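PDB 5HZL: Lmo2445 protein from Listeria monocytogenes EGD-e, which is of unknown function but, as a secreted internalin-like leucine-rich-repeat protein that binds calcium, probably acts through contacts with other molecules outside the bacterium. Local coordinates for residues A[108-114]-A[128-134]; A[152-158]-A[176-182]; A[170-176]-A[194-199]; A[185-191]-A[227-231]. The contacts are given in a common frame with arbitrary orientation. Residue numbers count along the deposited sequence, not the author numbering.

Interaction 1. Residues A[108-114]-A[128-134]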
loop_
_atom_site.group_PDB
_atom_site.type_symbol
_atom_site.label_atom_id
_atom_site.label_comp_id
_atom_site.label_asym_id
_atom_site.label_seq_id
_atom_site.Cartn_x
_atom_site.Cartn_y
_atom_site.Cartn_z
ATOM N N ALA A 108 -6.573 6.956 6.065
ATOM C CA ALA A 108 -7.063 5.575 6.066
ATOM C C ALA A 108 -6.114 4.529 6.638
ATOM O O ALA A 108 -5.977 3.435 6.091
ATOM C CB ALA A 108 -7.442 5.209 4.639
ATOM N N ASN A 109 -5.475 4.864 7.747
ATOM C CA ASN A 109 -4.565 3.945 8.427
ATOM C C ASN A 109 -5.311 2.726 8.992
ATOM O O ASN A 109 -6.406 2.873 9.528
ATOM C CB ASN A 109 -3.903 4.656 9.625
ATOM C CG ASN A 109 -3.034 3.727 10.450
ATOM O OD1 ASN A 109 -3.455 3.244 11.485
ATOM N ND2 ASN A 109 -1.856 3.409 9.956
ATOM N N GLY A 110 -4.710 1.540 8.882
ATOM C CA GLY A 110 -5.284 0.303 9.433
ATOM C C GLY A 110 -6.750 0.062 9.164
ATOM O O GLY A 110 -7.500 -0.320 10.054
ATOM N N ALA A 111 -7.142 0.281 7.915
ATOM C CA ALA A 111 -8.513 0.124 7.480
ATOM C C ALA A 111 -8.718 -1.144 6.655
ATOM O O ALA A 111 -9.751 -1.303 6.003
ATOM C CB ALA A 111 -8.895 1.342 6.670
ATOM N N ASN A 112 -7.729 -2.031 6.687
ATOM C CA ASN A 112 -7.747 -3.297 5.939
ATOM C C ASN A 112 -8.094 -3.189 4.440
ATOM O O ASN A 112 -8.775 -4.062 3.888
ATOM C CB ASN A 112 -8.653 -4.321 6.632
ATOM C CG ASN A 112 -8.455 -5.732 6.099
ATOM O OD1 ASN A 112 -7.368 -6.101 5.668
ATOM N ND2 ASN A 112 -9.502 -6.531 6.147
ATOM N N ILE A 113 -7.608 -2.114 3.814
ATOM C CA ILE A 113 -7.787 -1.857 2.386
ATOM C C ILE A 113 -6.847 -2.780 1.593
ATOM O O ILE A 113 -5.655 -2.826 1.856
ATOM C CB ILE A 113 -7.421 -0.394 2.005
ATOM C CG1 ILE A 113 -8.272 0.587 2.805
ATOM C CG2 ILE A 113 -7.583 -0.156 0.494
ATOM C CD1 ILE A 113 -7.997 2.049 2.526
ATOM N N THR A 114 -7.397 -3.481 0.613
ATOM C CA THR A 114 -6.650 -4.388 -0.237
ATOM C C THR A 114 -6.431 -3.805 -1.623
ATOM O O THR A 114 -5.538 -4.263 -2.332
ATOM C CB THR A 114 -7.374 -5.744 -0.376
ATOM O OG1 THR A 114 -8.669 -5.567 -0.989
ATOM C CG2 THR A 114 -7.520 -6.404 0.997
ATOM N N ASP A 128 -2.835 8.820 3.529
ATOM C CA ASP A 128 -2.233 7.961 4.581
ATOM C C ASP A 128 -2.867 6.565 4.469
ATOM O O ASP A 128 -3.951 6.318 4.994
ATOM C CB ASP A 128 -2.451 8.553 5.990
ATOM C CG ASP A 128 -1.798 7.707 7.134
ATOM O OD1 ASP A 128 -1.036 6.747 6.860
ATOM O OD2 ASP A 128 -2.038 8.019 8.336
ATOM N N LEU A 129 -2.176 5.668 3.768
ATOM C CA LEU A 129 -2.627 4.295 3.541
ATOM C C LEU A 129 -1.741 3.292 4.269
ATOM O O LEU A 129 -1.666 2.120 3.907
ATOM C CB LEU A 129 -2.638 4.015 2.037
ATOM C CG LEU A 129 -3.677 4.797 1.239
ATOM C CD1 LEU A 129 -3.363 4.787 -0.246
ATOM C CD2 LEU A 129 -5.074 4.249 1.498
ATOM N N SER A 130 -1.087 3.756 5.322
ATOM C CA SER A 130 -0.222 2.904 6.102
ATOM C C SER A 130 -1.018 1.841 6.876
ATOM O O SER A 130 -2.136 2.084 7.303
ATOM C CB SER A 130 0.550 3.768 7.096
ATOM O OG SER A 130 -0.338 4.449 7.973
ATOM N N GLN A 131 -0.421 0.664 7.029
ATOM C CA GLN A 131 -1.000 -0.441 7.775
ATOM C C GLN A 131 -2.247 -1.074 7.198
ATOM O O GLN A 131 -3.102 -1.607 7.917
ATOM C CB GLN A 131 -1.134 -0.083 9.257
ATOM C CG GLN A 131 0.233 0.136 9.903
ATOM C CD GLN A 131 0.157 0.462 11.375
ATOM O OE1 GLN A 131 -0.657 1.273 11.828
ATOM N NE2 GLN A 131 1.032 -0.142 12.127
ATOM N N ASN A 132 -2.328 -1.022 5.876
ATOM C CA ASN A 132 -3.409 -1.648 5.141
ATOM C C ASN A 132 -2.867 -3.008 4.667
ATOM O O ASN A 132 -1.923 -3.522 5.269
ATOM C CB ASN A 132 -3.942 -0.713 4.060
ATOM C CG ASN A 132 -4.832 0.375 4.638
ATOM O OD1 ASN A 132 -5.909 0.088 5.163
ATOM N ND2 ASN A 132 -4.417 1.627 4.499
ATOM N N ASN A 133 -3.439 -3.596 3.624
ATOM C CA ASN A 133 -2.985 -4.905 3.209
ATOM C C ASN A 133 -3.192 -5.131 1.727
ATOM O O ASN A 133 -4.035 -5.944 1.309
ATOM C CB ASN A 133 -3.745 -5.958 4.025
ATOM C CG ASN A 133 -3.165 -7.354 3.867
ATOM O OD1 ASN A 133 -1.967 -7.529 3.545
ATOM N ND2 ASN A 133 -4.002 -8.360 4.110
ATOM N N PHE A 134 -2.380 -4.420 0.946
ATOM C CA PHE A 134 -2.447 -4.467 -0.512
ATOM C C PHE A 134 -2.015 -5.748 -1.190
ATOM O O PHE A 134 -2.544 -6.061 -2.254
ATOM C CB PHE A 134 -1.660 -3.311 -1.120
ATOM C CG PHE A 134 -2.195 -1.977 -0.744
ATOM C CD1 PHE A 134 -3.378 -1.531 -1.294
ATOM C CD2 PHE A 134 -1.526 -1.168 0.163
ATOM C CE1 PHE A 134 -3.893 -0.296 -0.944
ATOM C CE2 PHE A 134 -2.026 0.068 0.514
ATOM C CZ PHE A 134 -3.214 0.505 -0.034
HETATM O O HOH W 1 -5.509 -3.000 8.176
#
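Asn132 makes the most hydrogen bonds across the contact. Asn132 OD1 accepts from Ala111 N (3.0 Å) and Ile113 N (3.1 Å), while Asn132 ND2 donates to Ala108 O (2.9 Å) and, within its own segment, to Leu129 O (2.9 Å). One buried side chain thus satisfies main-chain groups of the turn before it and of its own. Around it run the backbone bonds Ala108 N to Asp128 O (2.9 Å), Gly110 N to Ser130 O (3.1 Å) and Asn133 N to Ile113 O (2.9 Å). This is the asparagine of the leucine-rich repeat, stacking one coil on the next just after the parallel strands 105-107 and 126-128; a type II turn from Leu129 to Asn132 bends the second coil. Toward the solvent, Asn109 ND2 donates to Ser130 OG (2.7 Å) and Gln131 OE1 (3.1 Å), and Ser130 OG donates a hydrogen bond to Asp128 OD1 (2.6 Å). Water 1 bridges Asn112 N and Gln131 O, 2.8 Å from each. On the interior side, Leu129 CD2 packs on Ile113 CD1 (3.8 Å) and Ala108 CB (4.0 Å), and Phe134 CE1 lies 4.0 Å from Ile113 CG2.

Interaction 2. Residues A[152-158]-A[176-182]. With CA (calcium ion), chain E.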
loop_
_atom_site.group_PDB
_atom_site.type_symbol
_atom_site.label_atom_id
_atom_site.label_comp_id
_atom_site.label_asym_id
_atom_site.label_seq_id
_atom_site.Cartn_x
_atom_site.Cartn_y
_atom_site.Cartn_z
HETATM N N MSE A 152 2.631 4.731 2.870
HETATM C CA MSE A 152 2.233 3.323 2.720
HETATM C C MSE A 152 3.155 2.470 3.568
HETATM O O MSE A 152 3.568 1.369 3.189
HETATM C CB MSE A 152 2.165 2.919 1.250
HETATM C CG MSE A 152 0.805 3.281 0.669
HETATM SE SE MSE A 152 0.614 2.652 -1.195
HETATM C CE MSE A 152 2.188 3.524 -1.998
ATOM N N GLU A 153 3.459 2.973 4.757
ATOM C CA GLU A 153 4.308 2.252 5.685
ATOM C C GLU A 153 3.598 1.028 6.196
ATOM O O GLU A 153 2.443 1.109 6.585
ATOM C CB GLU A 153 4.644 3.122 6.903
ATOM C CG GLU A 153 5.543 2.454 7.952
ATOM C CD GLU A 153 5.887 3.364 9.110
ATOM O OE1 GLU A 153 5.205 4.366 9.299
ATOM O OE2 GLU A 153 6.832 3.094 9.862
ATOM N N ASN A 154 4.290 -0.104 6.182
ATOM C CA ASN A 154 3.760 -1.345 6.719
ATOM C C ASN A 154 2.353 -1.684 6.186
ATOM O O ASN A 154 1.479 -2.078 6.936
ATOM C CB ASN A 154 3.773 -1.185 8.248
ATOM C CG ASN A 154 3.462 -2.461 8.996
ATOM O OD1 ASN A 154 3.581 -3.569 8.462
ATOM N ND2 ASN A 154 3.068 -2.305 10.269
ATOM N N ALA A 155 2.161 -1.537 4.882
ATOM C CA ALA A 155 0.870 -1.772 4.224
ATOM C C ALA A 155 0.766 -3.064 3.400
ATOM O O ALA A 155 -0.119 -3.176 2.546
ATOM C CB ALA A 155 0.564 -0.570 3.321
ATOM N N GLY A 156 1.662 -4.019 3.626
ATOM C CA GLY A 156 1.648 -5.280 2.872
ATOM C C GLY A 156 2.007 -5.230 1.386
ATOM O O GLY A 156 1.741 -6.206 0.668
ATOM N N LEU A 157 2.606 -4.126 0.911
ATOM C CA LEU A 157 2.967 -4.025 -0.523
ATOM C C LEU A 157 3.936 -5.140 -0.834
ATOM O O LEU A 157 4.951 -5.285 -0.163
ATOM C CB LEU A 157 3.570 -2.684 -0.869
ATOM C CG LEU A 157 2.646 -1.475 -0.746
ATOM C CD1 LEU A 157 3.463 -0.187 -0.762
ATOM C CD2 LEU A 157 1.609 -1.475 -1.853
ATOM N N SER A 158 3.617 -5.915 -1.859
ATOM C CA SER A 158 4.399 -7.078 -2.178
ATOM C C SER A 158 4.771 -7.249 -3.627
ATOM O O SER A 158 4.120 -6.710 -4.532
ATOM C CB SER A 158 3.556 -8.298 -1.791
ATOM O OG SER A 158 3.078 -8.205 -0.456
ATOM N N ILE A 176 6.655 7.443 1.868
ATOM C CA ILE A 176 7.036 6.533 2.947
ATOM C C ILE A 176 6.631 5.109 2.565
ATOM O O ILE A 176 5.441 4.832 2.401
ATOM C CB ILE A 176 6.345 6.917 4.282
ATOM C CG1 ILE A 176 6.290 8.449 4.505
ATOM C CG2 ILE A 176 6.982 6.173 5.454
ATOM C CD1 ILE A 176 7.613 9.173 4.539
ATOM N N LEU A 177 7.618 4.218 2.434
ATOM C CA LEU A 177 7.386 2.817 2.047
ATOM C C LEU A 177 8.104 1.763 2.897
ATOM O O LEU A 177 8.220 0.616 2.461
ATOM C CB LEU A 177 7.828 2.629 0.595
ATOM C CG LEU A 177 7.071 3.370 -0.495
ATOM C CD1 LEU A 177 7.781 3.222 -1.829
ATOM C CD2 LEU A 177 5.659 2.834 -0.587
ATOM N N ASN A 178 8.590 2.122 4.085
ATOM C CA ASN A 178 9.257 1.114 4.915
ATOM C C ASN A 178 8.307 0.017 5.391
ATOM O O ASN A 178 7.100 0.179 5.334
ATOM C CB ASN A 178 9.995 1.726 6.121
ATOM C CG ASN A 178 9.111 2.611 6.989
ATOM O OD1 ASN A 178 8.505 3.559 6.499
ATOM N ND2 ASN A 178 9.085 2.349 8.287
ATOM N N GLU A 179 8.881 -1.102 5.820
ATOM C CA GLU A 179 8.166 -2.259 6.384
ATOM C C GLU A 179 7.173 -2.985 5.474
ATOM O O GLU A 179 6.184 -3.556 5.934
ATOM C CB GLU A 179 7.533 -1.851 7.717
ATOM C CG GLU A 179 8.576 -1.366 8.717
ATOM C CD GLU A 179 7.966 -0.750 9.954
ATOM O OE1 GLU A 179 6.844 -1.152 10.340
ATOM O OE2 GLU A 179 8.606 0.142 10.556
ATOM N N ASN A 180 7.466 -2.980 4.182
ATOM C CA ASN A 180 6.645 -3.654 3.186
ATOM C C ASN A 180 7.323 -4.967 2.771
ATOM O O ASN A 180 8.248 -5.397 3.448
ATOM C CB ASN A 180 6.365 -2.700 2.031
ATOM C CG ASN A 180 5.346 -1.638 2.398
ATOM O OD1 ASN A 180 4.249 -1.964 2.815
ATOM N ND2 ASN A 180 5.681 -0.373 2.194
ATOM N N HIS A 181 6.863 -5.608 1.692
ATOM C CA HIS A 181 7.411 -6.895 1.249
ATOM C C HIS A 181 7.820 -6.867 -0.210
ATOM O O HIS A 181 7.607 -7.831 -0.959
ATOM C CB HIS A 181 6.368 -8.012 1.457
ATOM C CG HIS A 181 5.757 -8.027 2.823
ATOM N ND1 HIS A 181 6.494 -8.244 3.967
ATOM C CD2 HIS A 181 4.473 -7.882 3.224
ATOM C CE1 HIS A 181 5.694 -8.207 5.016
ATOM N NE2 HIS A 181 4.463 -7.990 4.593
ATOM N N LEU A 182 8.414 -5.755 -0.606
ATOM C CA LEU A 182 8.868 -5.552 -1.978
ATOM C C LEU A 182 10.235 -6.205 -2.234
ATOM O O LEU A 182 11.086 -6.223 -1.348
ATOM C CB LEU A 182 8.939 -4.049 -2.254
ATOM C CG LEU A 182 7.590 -3.329 -2.175
ATOM C CD1 LEU A 182 7.760 -1.818 -2.198
ATOM C CD2 LEU A 182 6.696 -3.830 -3.302
HETATM CA CA CA E . 6.792 5.394 11.337
HETATM O O HOH W 2 3.708 -4.606 5.546
#
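Two successive leucine-rich-repeat coils meet here, with a calcium-binding glutamate on one flank and, on the other, Ser158 and His181 of the pocket holding a polyether molecule, probably from the crystallisation liquor. Asn180 is the repeat asparagine: its OD1 accepts from Ala155 N (3.0 Å) and weakly from Leu157 N (3.3 Å), and its ND2 donates to the carbonyls Met152 O (2.9 Å) and Leu177 O (2.7 Å). Main-chain bonds Met152 N to Ile176 O (2.9 Å), Asn154 N to Asn178 O (2.9 Å) and His181 N to Leu157 O (2.7 Å) keep the coils in step. Glu153 binds the calcium ion through OE1 (2.8 Å) and OE2 (2.7 Å), and OE2 also accepts from Asn178 ND2 (2.8 Å). Water 2 joins Gly156 N (2.9 Å), Glu179 O (2.7 Å) and Asn154 OD1 (3.1 Å). Inside, Leu177 CD2 touches Leu157 CD1 (3.7 Å) and CE of selenomethionine Met152 (3.8 Å). His181 turns its ND1 to Thr204 O. The contact runs from the seven-stranded parallel sheet, which strands 149-151 and 174-176 help to form, to the short parallel pair 158-159 and 181-182, where Ser158 bridges His181.

Interaction 3. Residues A[170-176]-A[194-199]. With CA (calcium ion), chain F.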
loop_
_atom_site.group_PDB
_atom_site.type_symbol
_atom_site.label_atom_id
_atom_site.label_comp_id
_atom_site.label_asym_id
_atom_site.label_seq_id
_atom_site.Cartn_x
_atom_site.Cartn_y
_atom_site.Cartn_z
ATOM N N PRO A 170 4.256 15.430 -10.350
ATOM C CA PRO A 170 5.295 16.474 -10.253
ATOM C C PRO A 170 5.508 17.200 -8.925
ATOM O O PRO A 170 6.542 17.852 -8.766
ATOM C CB PRO A 170 4.903 17.472 -11.359
ATOM C CG PRO A 170 3.457 17.266 -11.580
ATOM C CD PRO A 170 3.198 15.817 -11.309
ATOM N N ASN A 171 4.570 17.101 -7.988
ATOM C CA ASN A 171 4.725 17.789 -6.694
ATOM C C ASN A 171 4.989 16.874 -5.520
ATOM O O ASN A 171 5.176 17.359 -4.405
ATOM C CB ASN A 171 3.517 18.691 -6.444
ATOM C CG ASN A 171 3.421 19.804 -7.465
ATOM O OD1 ASN A 171 4.437 20.353 -7.897
ATOM N ND2 ASN A 171 2.210 20.150 -7.852
ATOM N N LEU A 172 5.029 15.565 -5.784
ATOM C CA LEU A 172 5.279 14.561 -4.760
ATOM C C LEU A 172 6.583 14.919 -4.067
ATOM O O LEU A 172 7.615 15.081 -4.729
ATOM C CB LEU A 172 5.360 13.167 -5.393
ATOM C CG LEU A 172 5.538 11.956 -4.471
ATOM C CD1 LEU A 172 4.416 11.861 -3.453
ATOM C CD2 LEU A 172 5.606 10.690 -5.304
ATOM N N ASP A 173 6.514 15.074 -2.746
ATOM C CA ASP A 173 7.672 15.458 -1.944
ATOM C C ASP A 173 7.964 14.506 -0.786
ATOM O O ASP A 173 9.024 14.616 -0.159
ATOM C CB ASP A 173 7.438 16.861 -1.373
ATOM C CG ASP A 173 8.706 17.494 -0.830
ATOM O OD1 ASP A 173 9.711 17.583 -1.586
ATOM O OD2 ASP A 173 8.685 17.938 0.333
ATOM N N SER A 174 7.034 13.603 -0.479
ATOM C CA SER A 174 7.230 12.641 0.606
ATOM C C SER A 174 6.623 11.290 0.225
ATOM O O SER A 174 5.449 11.214 -0.116
ATOM C CB SER A 174 6.623 13.163 1.906
ATOM O OG SER A 174 6.901 12.280 2.982
ATOM N N LEU A 175 7.434 10.236 0.289
ATOM C CA LEU A 175 6.998 8.884 -0.066
ATOM C C LEU A 175 7.531 7.909 0.980
ATOM O O LEU A 175 8.711 7.581 0.969
ATOM C CB LEU A 175 7.512 8.528 -1.471
ATOM C CG LEU A 175 7.201 7.144 -2.036
ATOM C CD1 LEU A 175 5.701 6.961 -2.159
ATOM C CD2 LEU A 175 7.880 6.961 -3.382
ATOM N N ILE A 176 6.655 7.443 1.868
ATOM C CA ILE A 176 7.036 6.533 2.947
ATOM C C ILE A 176 6.631 5.109 2.565
ATOM O O ILE A 176 5.441 4.832 2.401
ATOM C CB ILE A 176 6.345 6.917 4.282
ATOM C CG1 ILE A 176 6.290 8.449 4.505
ATOM C CG2 ILE A 176 6.982 6.173 5.454
ATOM C CD1 ILE A 176 7.613 9.173 4.539
ATOM N N GLN A 194 13.328 14.676 -6.192
ATOM C CA GLN A 194 12.152 15.505 -5.857
ATOM C C GLN A 194 11.804 15.404 -4.375
ATOM O O GLN A 194 11.428 16.392 -3.728
ATOM C CB GLN A 194 10.861 15.028 -6.541
ATOM C CG GLN A 194 10.766 15.026 -8.053
ATOM C CD GLN A 194 9.357 14.647 -8.522
ATOM O OE1 GLN A 194 8.407 14.578 -7.722
ATOM N NE2 GLN A 194 9.209 14.418 -9.823
ATOM N N LEU A 195 11.918 14.174 -3.881
ATOM C CA LEU A 195 11.561 13.814 -2.524
ATOM C C LEU A 195 12.455 14.354 -1.418
ATOM O O LEU A 195 13.626 13.990 -1.328
ATOM C CB LEU A 195 11.529 12.282 -2.397
ATOM C CG LEU A 195 10.684 11.491 -3.395
ATOM C CD1 LEU A 195 10.887 10.007 -3.143
ATOM C CD2 LEU A 195 9.212 11.871 -3.335
ATOM N N GLY A 196 11.873 15.208 -0.573
ATOM C CA GLY A 196 12.562 15.773 0.586
ATOM C C GLY A 196 12.479 14.805 1.772
ATOM O O GLY A 196 13.231 14.943 2.737
ATOM N N THR A 197 11.560 13.838 1.699
ATOM C CA THR A 197 11.363 12.831 2.737
ATOM C C THR A 197 11.116 11.487 2.042
ATOM O O THR A 197 10.299 11.396 1.127
ATOM C CB THR A 197 10.137 13.178 3.619
ATOM O OG1 THR A 197 10.314 14.463 4.222
ATOM C CG2 THR A 197 9.921 12.137 4.726
ATOM N N HIS A 198 11.811 10.442 2.472
ATOM C CA HIS A 198 11.646 9.126 1.866
ATOM C C HIS A 198 12.138 8.012 2.795
ATOM O O HIS A 198 13.060 8.192 3.593
ATOM C CB HIS A 198 12.404 9.051 0.530
ATOM C CG HIS A 198 13.889 9.200 0.673
ATOM N ND1 HIS A 198 14.520 10.431 0.693
ATOM C CD2 HIS A 198 14.866 8.273 0.826
ATOM C CE1 HIS A 198 15.820 10.254 0.846
ATOM N NE2 HIS A 198 16.055 8.955 0.932
ATOM N N SER A 199 11.533 6.849 2.661
ATOM C CA SER A 199 11.906 5.720 3.469
ATOM C C SER A 199 11.612 4.440 2.719
ATOM O O SER A 199 10.546 4.303 2.118
ATOM C CB SER A 199 11.136 5.755 4.778
ATOM O OG SER A 199 11.520 4.657 5.584
HETATM CA CA CA F . 10.877 18.708 -3.616
#
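Backbone hydrogen bonds join strands 174-176 and 197-199, neighbours at the end of the parallel leucine-rich-repeat sheet whose axes approach to 4.8 Å at 16°. Asp173 O receives both Gly196 N (2.9 Å) and Thr197 N (3.2 Å), Leu175 N donates to Thr197 O (3.2 Å), and Ser199 N reaches Leu175 O weakly (3.4 Å). CA-H...O contacts such as Ser174 CA to Thr197 O (3.4 Å) supplement them. Metal ligation comes next: the calcium ion is held by Asp173 OD1 (2.6 Å) and the main-chain Gln194 O (2.4 Å), one ligand from each segment. Apolar packing fills the face bearing Leu175, where Leu195 CD2 meets Leu172 CG (3.8 Å) and Leu195 CD1 meets Leu175 CB (4.0 Å); Leu195 also leans on helix 187-191. The face bearing Ser174 and Thr197 is more polar, although Ile176 CD1 touches Thr197 CG2 (3.8 Å). Because the calcium takes one oxygen from each segment, the chain entering the last strand of this sheet is tied to the preceding repeat by a metal as well as by main-chain hydrogen bonds.

Interaction 4. Residues A[185-191]-A[227-231]. With CA (calcium ion), chain D.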
loop_
_atom_site.group_PDB
_atom_site.type_symbol
_atom_site.label_atom_id
_atom_site.label_comp_id
_atom_site.label_asym_id
_atom_site.label_seq_id
_atom_site.Cartn_x
_atom_site.Cartn_y
_atom_site.Cartn_z
ATOM N N ILE A 185 13.114 -2.088 -6.111
ATOM C CA ILE A 185 13.119 -0.699 -5.715
ATOM C C ILE A 185 12.559 0.203 -6.823
ATOM O O ILE A 185 12.885 0.005 -8.003
ATOM C CB ILE A 185 14.565 -0.222 -5.415
ATOM C CG1 ILE A 185 15.207 -1.081 -4.320
ATOM C CG2 ILE A 185 14.606 1.260 -5.006
ATOM C CD1 ILE A 185 16.626 -0.669 -3.953
ATOM N N PRO A 186 11.706 1.190 -6.454
ATOM C CA PRO A 186 11.235 2.163 -7.443
ATOM C C PRO A 186 12.386 3.169 -7.624
ATOM O O PRO A 186 12.385 4.241 -7.030
ATOM C CB PRO A 186 10.017 2.791 -6.771
ATOM C CG PRO A 186 10.263 2.637 -5.319
ATOM C CD PRO A 186 11.064 1.388 -5.143
ATOM N N GLU A 187 13.368 2.795 -8.437
ATOM C CA GLU A 187 14.557 3.623 -8.651
ATOM C C GLU A 187 14.372 5.045 -9.139
ATOM O O GLU A 187 14.906 5.967 -8.532
ATOM C CB GLU A 187 15.552 2.931 -9.585
ATOM C CG GLU A 187 16.192 1.702 -8.981
ATOM C CD GLU A 187 17.330 1.170 -9.821
ATOM O OE1 GLU A 187 18.226 0.537 -9.228
ATOM O OE2 GLU A 187 17.352 1.402 -11.060
ATOM N N ASP A 188 13.639 5.220 -10.233
ATOM C CA ASP A 188 13.455 6.556 -10.806
ATOM C C ASP A 188 13.085 7.638 -9.800
ATOM O O ASP A 188 13.775 8.659 -9.714
ATOM C CB ASP A 188 12.415 6.560 -11.937
ATOM C CG ASP A 188 12.856 5.782 -13.170
ATOM O OD1 ASP A 188 13.796 4.968 -13.106
ATOM O OD2 ASP A 188 12.230 6.002 -14.226
ATOM N N ILE A 189 12.021 7.398 -9.035
ATOM C CA ILE A 189 11.538 8.377 -8.063
ATOM C C ILE A 189 12.568 8.692 -6.969
ATOM O O ILE A 189 12.713 9.863 -6.601
ATOM C CB ILE A 189 10.151 7.987 -7.482
ATOM C CG1 ILE A 189 9.472 9.180 -6.796
ATOM C CG2 ILE A 189 10.243 6.773 -6.570
ATOM C CD1 ILE A 189 9.183 10.346 -7.726
ATOM N N PHE A 190 13.290 7.688 -6.458
ATOM C CA PHE A 190 14.305 7.972 -5.438
ATOM C C PHE A 190 15.521 8.709 -5.996
ATOM O O PHE A 190 16.122 9.520 -5.293
ATOM C CB PHE A 190 14.774 6.728 -4.679
ATOM C CG PHE A 190 13.708 6.066 -3.858
ATOM C CD1 PHE A 190 12.905 6.805 -2.993
ATOM C CD2 PHE A 190 13.576 4.697 -3.860
ATOM C CE1 PHE A 190 11.934 6.194 -2.218
ATOM C CE2 PHE A 190 12.612 4.080 -3.074
ATOM C CZ PHE A 190 11.787 4.829 -2.251
ATOM N N LEU A 191 15.872 8.435 -7.250
ATOM C CA LEU A 191 17.023 9.076 -7.903
ATOM C C LEU A 191 16.726 10.432 -8.539
ATOM O O LEU A 191 17.660 11.157 -8.875
ATOM C CB LEU A 191 17.620 8.152 -8.967
ATOM C CG LEU A 191 18.144 6.798 -8.483
ATOM C CD1 LEU A 191 18.643 6.006 -9.683
ATOM C CD2 LEU A 191 19.239 6.954 -7.436
ATOM N N GLN A 227 19.867 -3.680 -7.333
ATOM C CA GLN A 227 19.432 -2.277 -7.370
ATOM C C GLN A 227 19.989 -1.465 -6.198
ATOM O O GLN A 227 20.260 -0.275 -6.342
ATOM C CB GLN A 227 17.913 -2.210 -7.385
ATOM C CG GLN A 227 17.311 -2.795 -8.652
ATOM C CD GLN A 227 15.794 -2.872 -8.625
ATOM O OE1 GLN A 227 15.174 -3.129 -7.591
ATOM N NE2 GLN A 227 15.193 -2.669 -9.774
ATOM N N ALA A 228 20.178 -2.114 -5.052
ATOM C CA ALA A 228 20.729 -1.456 -3.864
ATOM C C ALA A 228 22.040 -0.730 -4.174
ATOM O O ALA A 228 22.324 0.317 -3.590
ATOM C CB ALA A 228 20.949 -2.472 -2.749
ATOM N N LEU A 229 22.813 -1.284 -5.112
ATOM C CA LEU A 229 24.102 -0.717 -5.538
ATOM C C LEU A 229 23.997 0.682 -6.131
ATOM O O LEU A 229 24.970 1.422 -6.111
ATOM C CB LEU A 229 24.820 -1.669 -6.494
ATOM C CG LEU A 229 25.151 -3.024 -5.856
ATOM C CD1 LEU A 229 25.747 -3.973 -6.883
ATOM C CD2 LEU A 229 26.069 -2.866 -4.650
ATOM N N ASP A 230 22.825 1.046 -6.647
ATOM C CA ASP A 230 22.598 2.388 -7.198
ATOM C C ASP A 230 22.376 3.424 -6.077
ATOM O O ASP A 230 22.101 4.596 -6.356
ATOM C CB ASP A 230 21.403 2.376 -8.165
ATOM C CG ASP A 230 21.636 1.485 -9.383
ATOM O OD1 ASP A 230 22.774 1.029 -9.605
ATOM O OD2 ASP A 230 20.679 1.251 -10.138
ATOM N N PHE A 231 22.490 2.970 -4.823
ATOM C CA PHE A 231 22.325 3.804 -3.637
ATOM C C PHE A 231 23.480 3.666 -2.630
ATOM O O PHE A 231 23.522 4.430 -1.678
ATOM C CB PHE A 231 20.990 3.461 -2.944
ATOM C CG PHE A 231 19.779 3.666 -3.822
ATOM C CD1 PHE A 231 19.312 2.642 -4.646
ATOM C CD2 PHE A 231 19.103 4.888 -3.839
ATOM C CE1 PHE A 231 18.208 2.833 -5.472
ATOM C CE2 PHE A 231 17.995 5.078 -4.663
ATOM C CZ PHE A 231 17.552 4.050 -5.480
HETATM CA CA CA D . 18.560 -0.030 -12.802
#
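This interdomain contact joins the last part of the leucine-rich-repeat region, where Pro186 occupies the N-cap position right before helix 187-191, to the end of helix 223-227 and the turn after it in the C-terminal domain. Phe231 has the largest area covered by the other segment, and its chi1 of -59° (m) and chi2 of 89° carry the ring across to the repeats. There Phe231 CE2 touches Leu191 CD2 and Phe190 CB, both at 3.6 Å, and Phe231 CE1 lies 4.0 Å from Ile185 CG2. Phe190 CB and Glu187 CG approach the ring at its edge, while Tyr288 stacks on it from within its own domain. Leu191 (m, t) brings CD2 against this ring; Phe190 starts toward the 227-231 segment but directs its own ring away. Ile185, also m, t, reaches with CD1 to within 4.0 Å of Ala228 N. Gln227, with chi1 m and chi2 t, stretches its amide to the backbone, so that OE1 accepts from Ile185 N (2.7 Å). Glu187 is similarly extended (m, t) and brings its carboxylate to the calcium ion, which Glu163 also binds. Asp230, whose CA-to-CB bond points toward the 185-191 segment, binds calcium in a structure of this protein, although the modelled ion does not bind it here. Glu187 OE2 lies 2.6 Å from the calcium, and Glu187 OE1 2.7 Å from Asp230 OD2.

How the interactions relate
Interactions 1 and 2 are equivalent layers of the repeat, their centres 10 Å apart, joined by Gln131 N to Glu153 O (2.9 Å) and Phe134 N to Ala155 O (3.0 Å), both probable hydrogen bonds. Interactions 2 and 3 share Ile176, and Leu177 N probably donates to Ser199 O (2.9 Å). In interaction 2, Ser158 and His181 line the polyether pocket, the His181 side chain about 4 Å from that molecule. Interaction 3 packs against the helix of interaction 4, with Leu195 CD1 3.8 Å from Phe190 CD1. Interactions 2, 3 and 4 each hold a different calcium ion, while interaction 1 lies farthest from the domain junction, 25 Å from interaction 4 between centres.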